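Local coordinates for protein alpha-L-rhamnosidase (Aspergillus terreus, PDB 6GSZ) that probably catalyses the hydrolysis of terminal non-reducing alpha-L-rhamnose residues in alpha-L-rhamnosides, at residues Gln179-Tyr184 and Arg300-Asp305; Trp175-Tyr180 and Arg499-Asn504. All coordinates share one frame; numbering follows the deposited sequence.

From strand 164-165 the chain runs through a loop that takes part in contact 2 and enters strand 182-188 by way of contact 1; Q179 and Y180 belong to both, so residues 175-184 illustrate how one short piece of chain can serve two distant partners. Contact 1 closes the shorter loop, 115 residues long, when 300-305 returns to pair with 179-184 within the range of the alpha-L-rhamnosidase N-terminal domain. Contact 2 spans 318 residues and brings in 499-504, the C-terminal part of helix 488-503 and the residue following it, in the six-hairpin glycosidase region. The smaller loop therefore lies within the larger. A probable hydrogen bond from E183 N to Q176 OE1 joins the contacts directly.

Contact 1 of 2, residues Gln179-Tyr184 and Arg300-Asp305; sequences QYRHEY and RLASPD. With NAG (2-acetamido-2-deoxy-beta-D-glucopyranose), chain B.
The guanidinium of R300 turns one face to the backbone of Q179, whose CA sits over its centre, 3.9 Å above the plane. A water links NH1 of R300 to ND1 of H182. Next along the chain the backbones pair in parallel: H182 N donates to R300 O (2.8 Å), A302 N to H182 O (2.9 Å) and Y184 N to A302 O (3.0 Å). E183 and A302 share one face of the pairing. With CD of E183 anti (chi2 175°), the glutamate slants across P304, its OE1 3.5 Å from P304 CG, while its OE2 takes a salt-bridging hydrogen bond from R181 NH1 on the anti lone pair at 2.7 Å, close to the guanidinium plane. CG of R181 rests on A302 CB at 3.8 Å. H182 and L301 occupy the opposite face, where CD1 of Y184 packs on L301 CB at 4.1 Å. The Y184 hydroxyl and S303 OG meet a common water, and each has a further backbone partner, L105 N and G17 O respectively. Strand 182-188 thus runs between strand 144-154, where H182 NE2 bonds A153 O, and the outermost strand 301-302; helix 488-503 adds salt bridges from D497 to R181 and from K496 to D305.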
loop_
_atom_site.group_PDB
_atom_site.type_symbol
_atom_site.label_atom_id
_atom_site.label_comp_id
_atom_site.label_asym_id
_atom_site.label_seq_id
_atom_site.Cartn_x
_atom_site.Cartn_y
_atom_site.Cartn_z
ATOM N N GLN A 179 12.335 -9.366 13.195
ATOM C CA GLN A 179 13.594 -10.055 13.557
ATOM C C GLN A 179 14.744 -9.704 12.605
ATOM O O GLN A 179 15.906 -10.013 12.919
ATOM C CB GLN A 179 13.430 -11.571 13.671
ATOM C CG GLN A 179 13.276 -12.365 12.382
ATOM C CD GLN A 179 11.883 -12.457 11.830
ATOM O OE1 GLN A 179 11.108 -11.462 11.766
ATOM N NE2 GLN A 179 11.559 -13.682 11.418
ATOM N N TYR A 180 14.411 -9.172 11.417
ATOM C CA TYR A 180 15.384 -8.736 10.415
ATOM C C TYR A 180 15.493 -7.211 10.346
ATOM O O TYR A 180 16.597 -6.682 10.221
ATOM C CB TYR A 180 15.008 -9.284 9.043
ATOM C CG TYR A 180 14.932 -10.777 8.988
ATOM C CD1 TYR A 180 16.074 -11.533 9.179
ATOM C CD2 TYR A 180 13.737 -11.437 8.747
ATOM C CE1 TYR A 180 16.031 -12.907 9.123
ATOM C CE2 TYR A 180 13.680 -12.823 8.746
ATOM C CZ TYR A 180 14.836 -13.552 8.890
ATOM O OH TYR A 180 14.843 -14.913 8.900
ATOM N N ARG A 181 14.360 -6.529 10.415
ATOM C CA ARG A 181 14.300 -5.081 10.144
ATOM C C ARG A 181 13.198 -4.519 11.030
ATOM O O ARG A 181 12.092 -5.056 11.030
ATOM C CB ARG A 181 14.021 -4.829 8.661
ATOM C CG ARG A 181 14.061 -3.362 8.245
ATOM C CD ARG A 181 13.803 -3.190 6.767
ATOM N NE ARG A 181 12.414 -3.504 6.446
ATOM C CZ ARG A 181 11.362 -2.660 6.486
ATOM N NH1 ARG A 181 11.547 -1.328 6.568
ATOM N NH2 ARG A 181 10.128 -3.194 6.426
ATOM N N HIS A 182 13.550 -3.465 11.762
ATOM C CA HIS A 182 12.593 -2.895 12.714
ATOM C C HIS A 182 12.654 -1.378 12.570
ATOM O O HIS A 182 13.699 -0.768 12.813
ATOM C CB HIS A 182 12.929 -3.366 14.118
ATOM C CG HIS A 182 11.935 -3.091 15.197
ATOM N ND1 HIS A 182 11.674 -4.019 16.187
ATOM C CD2 HIS A 182 11.151 -2.018 15.426
ATOM C CE1 HIS A 182 10.748 -3.510 16.980
ATOM N NE2 HIS A 182 10.441 -2.274 16.583
ATOM N N GLU A 183 11.551 -0.789 12.079
ATOM C CA GLU A 183 11.598 0.651 11.771
ATOM C C GLU A 183 11.531 1.467 13.052
ATOM O O GLU A 183 10.891 1.043 14.057
ATOM C CB GLU A 183 10.479 1.126 10.836
ATOM C CG GLU A 183 10.730 0.713 9.391
ATOM C CD GLU A 183 9.622 1.050 8.427
ATOM O OE1 GLU A 183 8.771 1.909 8.742
ATOM O OE2 GLU A 183 9.641 0.494 7.288
ATOM N N TYR A 184 12.230 2.601 13.063
ATOM C CA TYR A 184 12.100 3.593 14.114
ATOM C C TYR A 184 11.785 4.933 13.461
ATOM O O TYR A 184 12.097 5.155 12.262
ATOM C CB TYR A 184 13.348 3.741 15.007
ATOM C CG TYR A 184 14.479 4.414 14.280
ATOM C CD1 TYR A 184 15.338 3.707 13.463
ATOM C CD2 TYR A 184 14.697 5.759 14.455
ATOM C CE1 TYR A 184 16.314 4.374 12.730
ATOM C CE2 TYR A 184 15.675 6.429 13.741
ATOM C CZ TYR A 184 16.497 5.729 12.891
ATOM O OH TYR A 184 17.458 6.431 12.211
ATOM N N ARG A 300 19.126 -4.175 13.779
ATOM C CA ARG A 300 17.922 -4.326 12.953
ATOM C C ARG A 300 17.215 -2.988 12.717
ATOM O O ARG A 300 16.273 -2.947 11.893
ATOM C CB ARG A 300 16.922 -5.320 13.541
ATOM C CG ARG A 300 17.500 -6.382 14.451
ATOM C CD ARG A 300 16.422 -6.929 15.371
ATOM N NE ARG A 300 16.573 -8.366 15.600
ATOM C CZ ARG A 300 15.945 -9.055 16.529
ATOM N NH1 ARG A 300 15.008 -8.475 17.267
ATOM N NH2 ARG A 300 16.248 -10.326 16.761
ATOM N N LEU A 301 17.622 -1.934 13.437
ATOM C CA LEU A 301 16.880 -0.683 13.360
ATOM C C LEU A 301 17.082 -0.005 11.993
ATOM O O LEU A 301 18.216 0.080 11.524
ATOM C CB LEU A 301 17.254 0.243 14.520
ATOM C CG LEU A 301 16.830 -0.263 15.896
ATOM C CD1 LEU A 301 17.554 0.484 16.979
ATOM C CD2 LEU A 301 15.333 -0.211 16.080
ATOM N N ALA A 302 15.965 0.457 11.413
ATOM C CA ALA A 302 15.993 1.047 10.088
ATOM C C ALA A 302 15.066 2.264 10.037
ATOM O O ALA A 302 13.986 2.288 10.624
ATOM C CB ALA A 302 15.540 0.048 9.047
ATOM N N SER A 303 15.439 3.247 9.197
ATOM C CA SER A 303 14.546 4.324 8.824
ATOM C C SER A 303 13.476 3.778 7.878
ATOM O O SER A 303 13.767 2.913 7.048
ATOM C CB SER A 303 15.319 5.411 8.105
ATOM O OG SER A 303 16.288 5.979 8.971
ATOM N N PRO A 304 12.251 4.301 7.916
ATOM C CA PRO A 304 11.254 4.002 6.887
ATOM C C PRO A 304 11.732 4.400 5.492
ATOM O O PRO A 304 12.394 5.442 5.353
ATOM C CB PRO A 304 10.051 4.827 7.286
ATOM C CG PRO A 304 10.207 5.058 8.760
ATOM C CD PRO A 304 11.698 5.182 8.960
ATOM N N ASP A 305 11.308 3.623 4.494
ATOM C CA ASP A 305 11.482 3.989 3.093
ATOM C C ASP A 305 10.292 4.770 2.585
ATOM O O ASP A 305 10.431 5.452 1.538
ATOM C CB ASP A 305 11.710 2.746 2.260
ATOM C CG ASP A 305 12.956 1.986 2.668
ATOM O OD1 ASP A 305 14.052 2.563 2.562
ATOM O OD2 ASP A 305 12.829 0.839 3.175
HETATM C C1 NAG B . 14.561 -19.239 10.232
HETATM C C2 NAG B . 14.175 -18.453 11.496
HETATM C C3 NAG B . 14.112 -19.369 12.695
HETATM C C4 NAG B . 13.186 -20.537 12.458
HETATM C C5 NAG B . 13.621 -21.243 11.173
HETATM C C6 NAG B . 12.623 -22.332 10.806
HETATM C C7 NAG B . 14.700 -16.085 11.913
HETATM C C8 NAG B . 15.822 -15.104 12.149
HETATM N N2 NAG B . 15.089 -17.378 11.760
HETATM O O3 NAG B . 13.659 -18.619 13.814
HETATM O O4 NAG B . 13.329 -21.399 13.582
HETATM O O5 NAG B . 13.598 -20.281 10.103
HETATM O O6 NAG B . 11.258 -21.798 10.815
HETATM O O7 NAG B . 13.512 -15.738 11.836
HETATM O O HOH W 1 17.034 -12.304 14.053
HETATM O O HOH W 2 13.721 0.413 5.735
HETATM O O HOH W 3 12.966 -6.483 16.360
HETATM O O HOH W 4 8.941 2.215 5.213
HETATM O O HOH W 5 18.629 5.231 10.160
#

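Contact 2 of 2, residues Trp175-Tyr180 and Arg499-Asn504; sequences WQSYQY and RSEQLN. With NAG (2-acetamido-2-deoxy-beta-D-glucopyranose), chain B.
The ring of Y180 is clasped between Q179 and S500. CG of Q179 stands 3.7 Å above one face of the Y180 ring, toward the rim, and S500 approaches the opposite face. There S500 CB makes a CH-pi contact, 4.0 Å from the Y180 centroid and 27° off the ring normal. E501 takes the edge: its OE1 lies near the ring plane, 3.8 Å from Y180 CE2, with the carboxylate turned nearly perpendicular to the ring. A bend in E501 (chi2 -81°) swings CD aside from an extended course. The other carboxylate oxygen, OE2, accepts a 2.7 Å hydrogen bond from S177 OG, which arrives on the anti side and somewhat out of the carboxylate plane. N515 N is a further donor, so OE2 of this buried acid is gripped by two protein groups, and two waters lie between the carboxylate and the Q179 amide.

At the far end of the ring, the Y180 hydroxyl comes within 3.2 Å of N504 CB, the two side chains crossing at about a right angle. N504 ND2 is bonded covalently to C1 of the NAG, at 1.5 Å. The sugar folds its acetamido group back to the protein, where Q179 NE2 donates to NAG O7 in an almost straight bond of 2.9 Å (173°). One more water meets Y180 OH and N504 ND2 and lies near that same O7. The contact couples an inverse gamma turn centred on S177 to the C-terminal part of helix 488-503, across the interface of the alpha-L-rhamnosidase N-terminal domain and the six-hairpin glycosidase region. N504, with S506 two residues on, forms an N-glycosylation sequon, and its first sugar also touches the alpha-L-rhamnosidase N-terminal domain.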
loop_
_atom_site.group_PDB
_atom_site.type_symbol
_atom_site.label_atom_id
_atom_site.label_comp_id
_atom_site.label_asym_id
_atom_site.label_seq_id
_atom_site.Cartn_x
_atom_site.Cartn_y
_atom_site.Cartn_z
ATOM N N TRP A 175 4.187 -2.667 10.767
ATOM C CA TRP A 175 4.499 -4.075 10.764
ATOM C C TRP A 175 5.655 -4.393 9.809
ATOM O O TRP A 175 5.455 -4.413 8.580
ATOM C CB TRP A 175 3.277 -4.934 10.441
ATOM C CG TRP A 175 3.495 -6.389 10.701
ATOM C CD1 TRP A 175 4.570 -6.979 11.302
ATOM C CD2 TRP A 175 2.593 -7.455 10.368
ATOM N NE1 TRP A 175 4.385 -8.335 11.402
ATOM C CE2 TRP A 175 3.184 -8.656 10.830
ATOM C CE3 TRP A 175 1.344 -7.505 9.747
ATOM C CZ2 TRP A 175 2.550 -9.884 10.709
ATOM C CZ3 TRP A 175 0.726 -8.724 9.596
ATOM C CH2 TRP A 175 1.314 -9.894 10.102
ATOM N N GLN A 176 6.858 -4.590 10.354
ATOM C CA GLN A 176 8.029 -5.079 9.615
ATOM C C GLN A 176 8.236 -6.556 9.989
ATOM O O GLN A 176 7.732 -7.017 11.025
ATOM C CB GLN A 176 9.281 -4.240 9.911
ATOM C CG GLN A 176 9.116 -2.771 9.501
ATOM C CD GLN A 176 8.489 -1.898 10.574
ATOM O OE1 GLN A 176 8.941 -1.913 11.743
ATOM N NE2 GLN A 176 7.479 -1.090 10.247
ATOM N N SER A 177 9.113 -7.227 9.254
ATOM C CA SER A 177 9.655 -8.517 9.623
ATOM C C SER A 177 10.700 -8.191 10.696
ATOM O O SER A 177 11.895 -8.169 10.444
ATOM C CB SER A 177 10.246 -9.244 8.436
ATOM O OG SER A 177 9.226 -9.582 7.498
ATOM N N TYR A 178 10.199 -8.024 11.942
ATOM C CA TYR A 178 10.964 -7.327 12.991
ATOM C C TYR A 178 12.268 -8.040 13.348
ATOM O O TYR A 178 13.206 -7.359 13.791
ATOM C CB TYR A 178 10.159 -7.223 14.281
ATOM C CG TYR A 178 8.861 -6.483 14.169
ATOM C CD1 TYR A 178 8.811 -5.122 13.903
ATOM C CD2 TYR A 178 7.653 -7.131 14.375
ATOM C CE1 TYR A 178 7.613 -4.426 13.913
ATOM C CE2 TYR A 178 6.445 -6.464 14.374
ATOM C CZ TYR A 178 6.407 -5.102 14.126
ATOM O OH TYR A 178 5.192 -4.452 14.156
ATOM N N GLN A 179 12.335 -9.366 13.195
ATOM C CA GLN A 179 13.594 -10.055 13.557
ATOM C C GLN A 179 14.744 -9.704 12.605
ATOM O O GLN A 179 15.906 -10.013 12.919
ATOM C CB GLN A 179 13.430 -11.571 13.671
ATOM C CG GLN A 179 13.276 -12.365 12.382
ATOM C CD GLN A 179 11.883 -12.457 11.830
ATOM O OE1 GLN A 179 11.108 -11.462 11.766
ATOM N NE2 GLN A 179 11.559 -13.682 11.418
ATOM N N TYR A 180 14.411 -9.172 11.417
ATOM C CA TYR A 180 15.384 -8.736 10.415
ATOM C C TYR A 180 15.493 -7.211 10.346
ATOM O O TYR A 180 16.597 -6.682 10.221
ATOM C CB TYR A 180 15.008 -9.284 9.043
ATOM C CG TYR A 180 14.932 -10.777 8.988
ATOM C CD1 TYR A 180 16.074 -11.533 9.179
ATOM C CD2 TYR A 180 13.737 -11.437 8.747
ATOM C CE1 TYR A 180 16.031 -12.907 9.123
ATOM C CE2 TYR A 180 13.680 -12.823 8.746
ATOM C CZ TYR A 180 14.836 -13.552 8.890
ATOM O OH TYR A 180 14.843 -14.913 8.900
ATOM N N ARG A 499 12.633 -10.321 0.811
ATOM C CA ARG A 499 13.943 -10.871 0.557
ATOM C C ARG A 499 14.489 -11.548 1.834
ATOM O O ARG A 499 15.005 -12.662 1.767
ATOM C CB ARG A 499 14.877 -9.778 0.023
ATOM C CG ARG A 499 16.310 -10.218 -0.193
ATOM C CD ARG A 499 16.400 -11.428 -1.107
ATOM N NE ARG A 499 17.759 -11.627 -1.560
ATOM C CZ ARG A 499 18.227 -12.754 -2.127
ATOM N NH1 ARG A 499 17.398 -13.785 -2.293
ATOM N NH2 ARG A 499 19.494 -12.784 -2.532
ATOM N N SER A 500 14.446 -10.845 2.974
ATOM C CA SER A 500 14.939 -11.419 4.222
ATOM C C SER A 500 14.220 -12.738 4.562
ATOM O O SER A 500 14.900 -13.743 4.949
ATOM C CB SER A 500 14.752 -10.432 5.367
ATOM O OG SER A 500 15.554 -9.264 5.208
ATOM N N GLU A 501 12.896 -12.747 4.382
ATOM C CA GLU A 501 12.109 -13.906 4.686
ATOM C C GLU A 501 12.502 -15.069 3.771
ATOM O O GLU A 501 12.645 -16.230 4.194
ATOM C CB GLU A 501 10.618 -13.588 4.615
ATOM C CG GLU A 501 10.133 -12.591 5.663
ATOM C CD GLU A 501 9.840 -13.062 7.065
ATOM O OE1 GLU A 501 10.341 -14.132 7.427
ATOM O OE2 GLU A 501 9.066 -12.317 7.706
ATOM N N GLN A 502 12.633 -14.778 2.453
ATOM C CA GLN A 502 13.039 -15.763 1.463
ATOM C C GLN A 502 14.384 -16.396 1.820
ATOM O O GLN A 502 14.571 -17.628 1.608
ATOM C CB GLN A 502 13.087 -15.050 0.114
ATOM C CG GLN A 502 13.592 -15.954 -1.012
ATOM C CD GLN A 502 14.005 -15.160 -2.227
ATOM O OE1 GLN A 502 14.493 -14.028 -2.104
ATOM N NE2 GLN A 502 13.806 -15.768 -3.391
ATOM N N LEU A 503 15.338 -15.586 2.285
ATOM C CA LEU A 503 16.674 -16.124 2.556
ATOM C C LEU A 503 16.646 -17.126 3.725
ATOM O O LEU A 503 17.596 -17.912 3.836
ATOM C CB LEU A 503 17.659 -14.991 2.817
ATOM C CG LEU A 503 18.078 -14.257 1.540
ATOM C CD1 LEU A 503 18.744 -12.925 1.890
ATOM C CD2 LEU A 503 18.974 -15.138 0.656
ATOM N N ASN A 504 15.617 -17.089 4.568
ATOM C CA ASN A 504 15.461 -18.113 5.606
ATOM C C ASN A 504 14.395 -19.148 5.273
ATOM O O ASN A 504 13.932 -19.880 6.152
ATOM C CB ASN A 504 15.137 -17.478 6.945
ATOM C CG ASN A 504 15.363 -18.435 8.097
ATOM O OD1 ASN A 504 16.331 -19.221 8.089
ATOM N ND2 ASN A 504 14.466 -18.378 9.062
HETATM C C1 NAG B . 14.561 -19.239 10.232
HETATM C C2 NAG B . 14.175 -18.453 11.496
HETATM C C3 NAG B . 14.112 -19.369 12.695
HETATM C C4 NAG B . 13.186 -20.537 12.458
HETATM C C5 NAG B . 13.621 -21.243 11.173
HETATM C C6 NAG B . 12.623 -22.332 10.806
HETATM C C7 NAG B . 14.700 -16.085 11.913
HETATM C C8 NAG B . 15.822 -15.104 12.149
HETATM N N2 NAG B . 15.089 -17.378 11.760
HETATM O O3 NAG B . 13.659 -18.619 13.814
HETATM O O4 NAG B . 13.329 -21.399 13.582
HETATM O O5 NAG B . 13.598 -20.281 10.103
HETATM O O6 NAG B . 11.258 -21.798 10.815
HETATM O O7 NAG B . 13.512 -15.738 11.836
HETATM O O HOH W 6 9.359 -14.943 9.815
HETATM O O HOH W 7 8.604 -11.679 10.406
HETATM O O HOH W 8 12.542 -16.303 8.800
#